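Local structure of apical membrane antigen 1 (Babesia divergens, 4APM) at residues P8-D20 with V328-A340. The protein is a surface antigen of an apicomplexan parasite that probably takes part in host cell invasion at the moving junction. Sequence-based numbering, arbitrary orientation.
Sequences PKDIWGRYMAKFD and VIEETPNCLIIDA
Water 1 donates to both Lys9 O and Asn334 O, each at 2.7 Å, and so ties an early turn of helix 8-16 to the chain just before strand 335-339. Two more waters repeat the device: water 2 donates to Met16 O and to Pro333 O, and water 3 joins Asp20 OD1 to Thr332 OG1. No direct hydrogen bond crosses between the two segments, so solvent mediates their polar contact while apolar side chains do the packing. With CG of Trp12 anti to the carbonyl carbon (chi1 -81°), the indole swings down over the start of the strand, one face laid over backbone and side chain alike. Cys335 CB makes a CH-pi contact 3.6 Å from the centroid of the five-membered ring, and Leu336 N sits over the same face. Farther along the indole, Trp12 CH2 meets Leu336 CB at 3.6 Å, the two side chains crossing at about a right angle. The Met16 chain curls round, bringing its methyl CE within 3.7 Å of Pro333 CB and also up to Leu336 CD2. Leu336 thus lies among Trp12, Met16 and Tyr15, whose CE2 touches Leu336 CD1. Trp12 NE1 is hydrogen-bonded to Thr365 OG1, Asn334 OD1 accepts from Gly230 N, and Cys335 is disulfide-bonded to Cys235. This is helix-on-sheet packing: helix 8-16 crosses an edge strand of the mixed sheet at 99°, beside the classic beta bulge that Asn334 and Cys335 form opposite Gly228.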
loop_
_atom_site.group_PDB
_atom_site.type_symbol
_atom_site.label_atom_id
_atom_site.label_comp_id
_atom_site.label_asym_id
_atom_site.label_seq_id
_atom_site.Cartn_x
_atom_site.Cartn_y
_atom_site.Cartn_z
ATOM N N PRO A 8 -24.305 -3.978 1.446
ATOM C CA PRO A 8 -22.889 -4.053 1.849
ATOM C C PRO A 8 -22.029 -2.923 1.285
ATOM O O PRO A 8 -21.412 -2.182 2.056
ATOM C CB PRO A 8 -22.439 -5.398 1.285
ATOM C CG PRO A 8 -23.669 -6.232 1.358
ATOM C CD PRO A 8 -24.827 -5.305 1.067
ATOM N N LYS A 9 -22.006 -2.773 -0.039
ATOM C CA LYS A 9 -21.370 -1.605 -0.656
ATOM C C LYS A 9 -21.696 -0.321 0.128
ATOM O O LYS A 9 -20.801 0.468 0.430
ATOM C CB LYS A 9 -21.785 -1.466 -2.131
ATOM C CG LYS A 9 -20.952 -0.478 -2.937
ATOM C CD LYS A 9 -21.537 -0.271 -4.334
ATOM C CE LYS A 9 -20.621 0.556 -5.234
ATOM N NZ LYS A 9 -20.490 1.973 -4.784
ATOM N N ASP A 10 -22.970 -0.149 0.487
ATOM C CA ASP A 10 -23.426 1.046 1.202
ATOM C C ASP A 10 -22.866 1.154 2.611
ATOM O O ASP A 10 -22.301 2.170 2.966
ATOM C CB ASP A 10 -24.960 1.138 1.231
ATOM C CG ASP A 10 -25.562 1.379 -0.146
ATOM O OD1 ASP A 10 -24.892 2.007 -0.995
ATOM O OD2 ASP A 10 -26.702 0.923 -0.384
ATOM N N ILE A 11 -23.025 0.125 3.431
ATOM C CA ILE A 11 -22.619 0.283 4.824
ATOM C C ILE A 11 -21.086 0.278 5.010
ATOM O O ILE A 11 -20.565 0.815 5.990
ATOM C CB ILE A 11 -23.389 -0.642 5.816
ATOM C CG1 ILE A 11 -22.525 -1.810 6.304
ATOM C CG2 ILE A 11 -24.720 -1.110 5.228
ATOM C CD1 ILE A 11 -22.753 -2.161 7.761
ATOM N N TRP A 12 -20.373 -0.211 4.000
ATOM C CA TRP A 12 -18.906 -0.194 4.002
ATOM C C TRP A 12 -18.318 1.042 3.344
ATOM O O TRP A 12 -17.115 1.316 3.469
ATOM C CB TRP A 12 -18.375 -1.457 3.333
ATOM C CG TRP A 12 -18.354 -2.654 4.243
ATOM C CD1 TRP A 12 -19.241 -3.731 4.259
ATOM C CD2 TRP A 12 -17.355 -2.966 5.269
ATOM N NE1 TRP A 12 -18.868 -4.656 5.207
ATOM C CE2 TRP A 12 -17.752 -4.246 5.856
ATOM C CE3 TRP A 12 -16.210 -2.337 5.736
ATOM C CZ2 TRP A 12 -17.027 -4.843 6.869
ATOM C CZ3 TRP A 12 -15.501 -2.939 6.778
ATOM C CH2 TRP A 12 -15.910 -4.160 7.336
ATOM N N GLY A 13 -19.164 1.812 2.663
ATOM C CA GLY A 13 -18.707 2.826 1.715
ATOM C C GLY A 13 -17.753 3.855 2.293
ATOM O O GLY A 13 -16.800 4.258 1.645
ATOM N N ARG A 14 -17.993 4.281 3.522
ATOM C CA ARG A 14 -17.137 5.289 4.123
ATOM C C ARG A 14 -15.761 4.714 4.444
ATOM O O ARG A 14 -14.737 5.312 4.090
ATOM C CB ARG A 14 -17.768 5.903 5.366
ATOM C CG ARG A 14 -17.185 7.267 5.693
ATOM C CD ARG A 14 -17.978 7.996 6.773
ATOM N NE ARG A 14 -17.215 8.090 8.015
ATOM C CZ ARG A 14 -17.424 7.328 9.085
ATOM N NH1 ARG A 14 -18.404 6.428 9.088
ATOM N NH2 ARG A 14 -16.667 7.480 10.163
ATOM N N TYR A 15 -15.748 3.531 5.064
ATOM C CA TYR A 15 -14.513 2.896 5.492
ATOM C C TYR A 15 -13.651 2.467 4.293
ATOM O O TYR A 15 -12.423 2.434 4.377
ATOM C CB TYR A 15 -14.816 1.676 6.379
ATOM C CG TYR A 15 -13.575 1.062 7.026
ATOM C CD1 TYR A 15 -13.004 1.622 8.184
ATOM C CD2 TYR A 15 -12.982 -0.080 6.490
ATOM C CE1 TYR A 15 -11.863 1.063 8.769
ATOM C CE2 TYR A 15 -11.873 -0.666 7.081
ATOM C CZ TYR A 15 -11.296 -0.088 8.198
ATOM O OH TYR A 15 -10.149 -0.661 8.735
ATOM N N MET A 16 -14.314 2.039 3.225
ATOM C CA MET A 16 -13.651 1.322 2.139
ATOM C C MET A 16 -13.186 2.258 1.026
ATOM O O MET A 16 -12.517 1.822 0.095
ATOM C CB MET A 16 -14.568 0.244 1.549
ATOM C CG MET A 16 -14.725 -1.000 2.411
ATOM S SD MET A 16 -13.157 -1.696 2.978
ATOM C CE MET A 16 -12.573 -2.491 1.480
ATOM N N ALA A 17 -13.547 3.535 1.116
ATOM C CA ALA A 17 -13.174 4.502 0.078
ATOM C C ALA A 17 -11.656 4.542 -0.121
ATOM O O ALA A 17 -11.174 4.532 -1.251
ATOM C CB ALA A 17 -13.730 5.889 0.385
ATOM N N LYS A 18 -10.901 4.492 0.966
ATOM C CA LYS A 18 -9.440 4.547 0.860
ATOM C C LYS A 18 -8.859 3.403 -0.015
ATOM O O LYS A 18 -7.807 3.561 -0.646
ATOM C CB LYS A 18 -8.807 4.569 2.259
ATOM C CG LYS A 18 -8.994 3.302 3.090
ATOM C CD LYS A 18 -8.344 3.443 4.475
ATOM C CE LYS A 18 -9.267 4.150 5.478
ATOM N NZ LYS A 18 -10.476 3.297 5.781
ATOM N N PHE A 19 -9.567 2.273 -0.099
ATOM C CA PHE A 19 -8.991 1.080 -0.702
ATOM C C PHE A 19 -9.107 1.161 -2.225
ATOM O O PHE A 19 -8.477 0.402 -2.969
ATOM C CB PHE A 19 -9.650 -0.177 -0.118
ATOM C CG PHE A 19 -9.254 -0.443 1.313
ATOM C CD1 PHE A 19 -8.039 -1.067 1.608
ATOM C CD2 PHE A 19 -10.018 0.058 2.370
ATOM C CE1 PHE A 19 -7.594 -1.192 2.927
ATOM C CE2 PHE A 19 -9.604 -0.118 3.705
ATOM C CZ PHE A 19 -8.387 -0.741 3.982
ATOM N N ASP A 20 -9.888 2.122 -2.688
ATOM C CA ASP A 20 -9.974 2.405 -4.099
ATOM C C ASP A 20 -8.785 3.286 -4.478
ATOM O O ASP A 20 -8.884 4.530 -4.544
ATOM C CB ASP A 20 -11.308 3.079 -4.418
ATOM C CG ASP A 20 -11.567 3.200 -5.915
ATOM O OD1 ASP A 20 -10.631 3.000 -6.732
ATOM O OD2 ASP A 20 -12.719 3.520 -6.261
ATOM N N VAL A 328 -3.019 -12.655 -3.929
ATOM C CA VAL A 328 -3.053 -11.337 -4.512
ATOM C C VAL A 328 -4.210 -11.132 -5.483
ATOM O O VAL A 328 -4.628 -12.069 -6.170
ATOM C CB VAL A 328 -1.661 -10.751 -4.893
ATOM C CG1 VAL A 328 -0.517 -11.690 -4.546
ATOM C CG2 VAL A 328 -1.607 -10.161 -6.297
ATOM N N ILE A 329 -4.865 -9.981 -5.346
ATOM C CA ILE A 329 -6.103 -9.691 -6.059
ATOM C C ILE A 329 -6.006 -8.404 -6.882
ATOM O O ILE A 329 -5.176 -7.552 -6.630
ATOM C CB ILE A 329 -7.322 -9.602 -5.115
ATOM C CG1 ILE A 329 -7.138 -8.477 -4.080
ATOM C CG2 ILE A 329 -7.612 -10.974 -4.486
ATOM C CD1 ILE A 329 -8.365 -8.191 -3.228
ATOM N N GLU A 330 -6.874 -8.279 -7.872
ATOM C CA GLU A 330 -6.786 -7.162 -8.772
ATOM C C GLU A 330 -8.097 -6.419 -8.948
ATOM O O GLU A 330 -8.154 -5.461 -9.710
ATOM C CB GLU A 330 -6.219 -7.588 -10.129
ATOM C CG GLU A 330 -7.169 -8.406 -11.002
ATOM C CD GLU A 330 -6.439 -9.020 -12.187
ATOM O OE1 GLU A 330 -5.405 -8.460 -12.633
ATOM O OE2 GLU A 330 -6.867 -10.090 -12.643
ATOM N N GLU A 331 -9.135 -6.851 -8.237
ATOM C CA GLU A 331 -10.398 -6.134 -8.235
ATOM C C GLU A 331 -10.440 -5.226 -7.021
ATOM O O GLU A 331 -9.897 -5.569 -5.952
ATOM C CB GLU A 331 -11.580 -7.113 -8.192
ATOM C CG GLU A 331 -11.652 -8.076 -9.377
ATOM C CD GLU A 331 -12.689 -9.185 -9.176
ATOM O OE1 GLU A 331 -13.660 -8.981 -8.394
ATOM O OE2 GLU A 331 -12.529 -10.267 -9.796
ATOM N N THR A 332 -11.125 -4.100 -7.165
ATOM C CA THR A 332 -11.193 -3.115 -6.101
ATOM C C THR A 332 -12.080 -3.640 -4.972
ATOM O O THR A 332 -13.208 -4.019 -5.209
ATOM C CB THR A 332 -11.737 -1.776 -6.631
ATOM O OG1 THR A 332 -10.851 -1.263 -7.628
ATOM C CG2 THR A 332 -11.848 -0.759 -5.516
ATOM N N PRO A 333 -11.547 -3.731 -3.746
ATOM C CA PRO A 333 -12.429 -4.189 -2.668
ATOM C C PRO A 333 -13.408 -3.089 -2.268
ATOM O O PRO A 333 -13.063 -1.894 -2.344
ATOM C CB PRO A 333 -11.463 -4.457 -1.510
ATOM C CG PRO A 333 -10.101 -4.514 -2.125
ATOM C CD PRO A 333 -10.147 -3.611 -3.313
ATOM N N ASN A 334 -14.611 -3.480 -1.849
ATOM C CA ASN A 334 -15.580 -2.522 -1.292
ATOM C C ASN A 334 -16.293 -3.036 -0.030
ATOM O O ASN A 334 -17.211 -2.385 0.482
ATOM C CB ASN A 334 -16.592 -2.024 -2.358
ATOM C CG ASN A 334 -17.546 -3.118 -2.833
ATOM O OD1 ASN A 334 -17.819 -4.076 -2.109
ATOM N ND2 ASN A 334 -18.058 -2.975 -4.061
ATOM N N CYS A 335 -15.816 -4.168 0.497
ATOM C CA CYS A 335 -16.166 -4.610 1.859
ATOM C C CYS A 335 -15.141 -5.610 2.398
ATOM O O CYS A 335 -14.262 -6.092 1.660
ATOM C CB CYS A 335 -17.541 -5.262 1.852
ATOM S SG CYS A 335 -17.569 -6.687 0.747
ATOM N N LEU A 336 -15.271 -5.941 3.678
ATOM C CA LEU A 336 -14.380 -6.895 4.329
ATOM C C LEU A 336 -15.218 -8.045 4.923
ATOM O O LEU A 336 -16.377 -7.849 5.259
ATOM C CB LEU A 336 -13.566 -6.202 5.435
ATOM C CG LEU A 336 -12.695 -4.981 5.094
ATOM C CD1 LEU A 336 -11.963 -4.491 6.333
ATOM C CD2 LEU A 336 -11.705 -5.272 3.976
ATOM N N ILE A 337 -14.628 -9.238 4.987
ATOM C CA ILE A 337 -15.178 -10.390 5.679
ATOM C C ILE A 337 -14.309 -10.622 6.924
ATOM O O ILE A 337 -13.077 -10.578 6.829
ATOM C CB ILE A 337 -15.064 -11.640 4.784
ATOM C CG1 ILE A 337 -15.926 -11.498 3.544
ATOM C CG2 ILE A 337 -15.349 -12.921 5.559
ATOM C CD1 ILE A 337 -15.144 -11.081 2.315
ATOM N N ILE A 338 -14.915 -10.829 8.094
ATOM C CA ILE A 338 -14.082 -11.097 9.253
ATOM C C ILE A 338 -13.601 -12.549 9.252
ATOM O O ILE A 338 -14.322 -13.460 8.819
ATOM C CB ILE A 338 -14.711 -10.671 10.612
ATOM C CG1 ILE A 338 -13.643 -10.702 11.710
ATOM C CG2 ILE A 338 -15.880 -11.567 11.004
ATOM C CD1 ILE A 338 -14.193 -10.621 13.118
ATOM N N ASP A 339 -12.347 -12.738 9.642
ATOM C CA ASP A 339 -11.731 -14.053 9.666
ATOM C C ASP A 339 -10.421 -13.986 10.453
ATOM O O ASP A 339 -9.488 -13.324 10.032
ATOM C CB ASP A 339 -11.480 -14.559 8.240
ATOM C CG ASP A 339 -10.857 -15.935 8.216
ATOM O OD1 ASP A 339 -11.497 -16.889 8.717
ATOM O OD2 ASP A 339 -9.715 -16.064 7.726
ATOM N N ALA A 340 -10.379 -14.634 11.619
ATOM C CA ALA A 340 -9.218 -14.573 12.511
ATOM C C ALA A 340 -7.952 -15.033 11.826
ATOM O O ALA A 340 -7.951 -16.057 11.152
ATOM C CB ALA A 340 -9.465 -15.417 13.760
HETATM O O HOH W 1 -18.164 0.149 0.098
HETATM O O HOH W 2 -13.020 0.734 -2.235
HETATM O O HOH W 3 -9.256 0.740 -7.392
#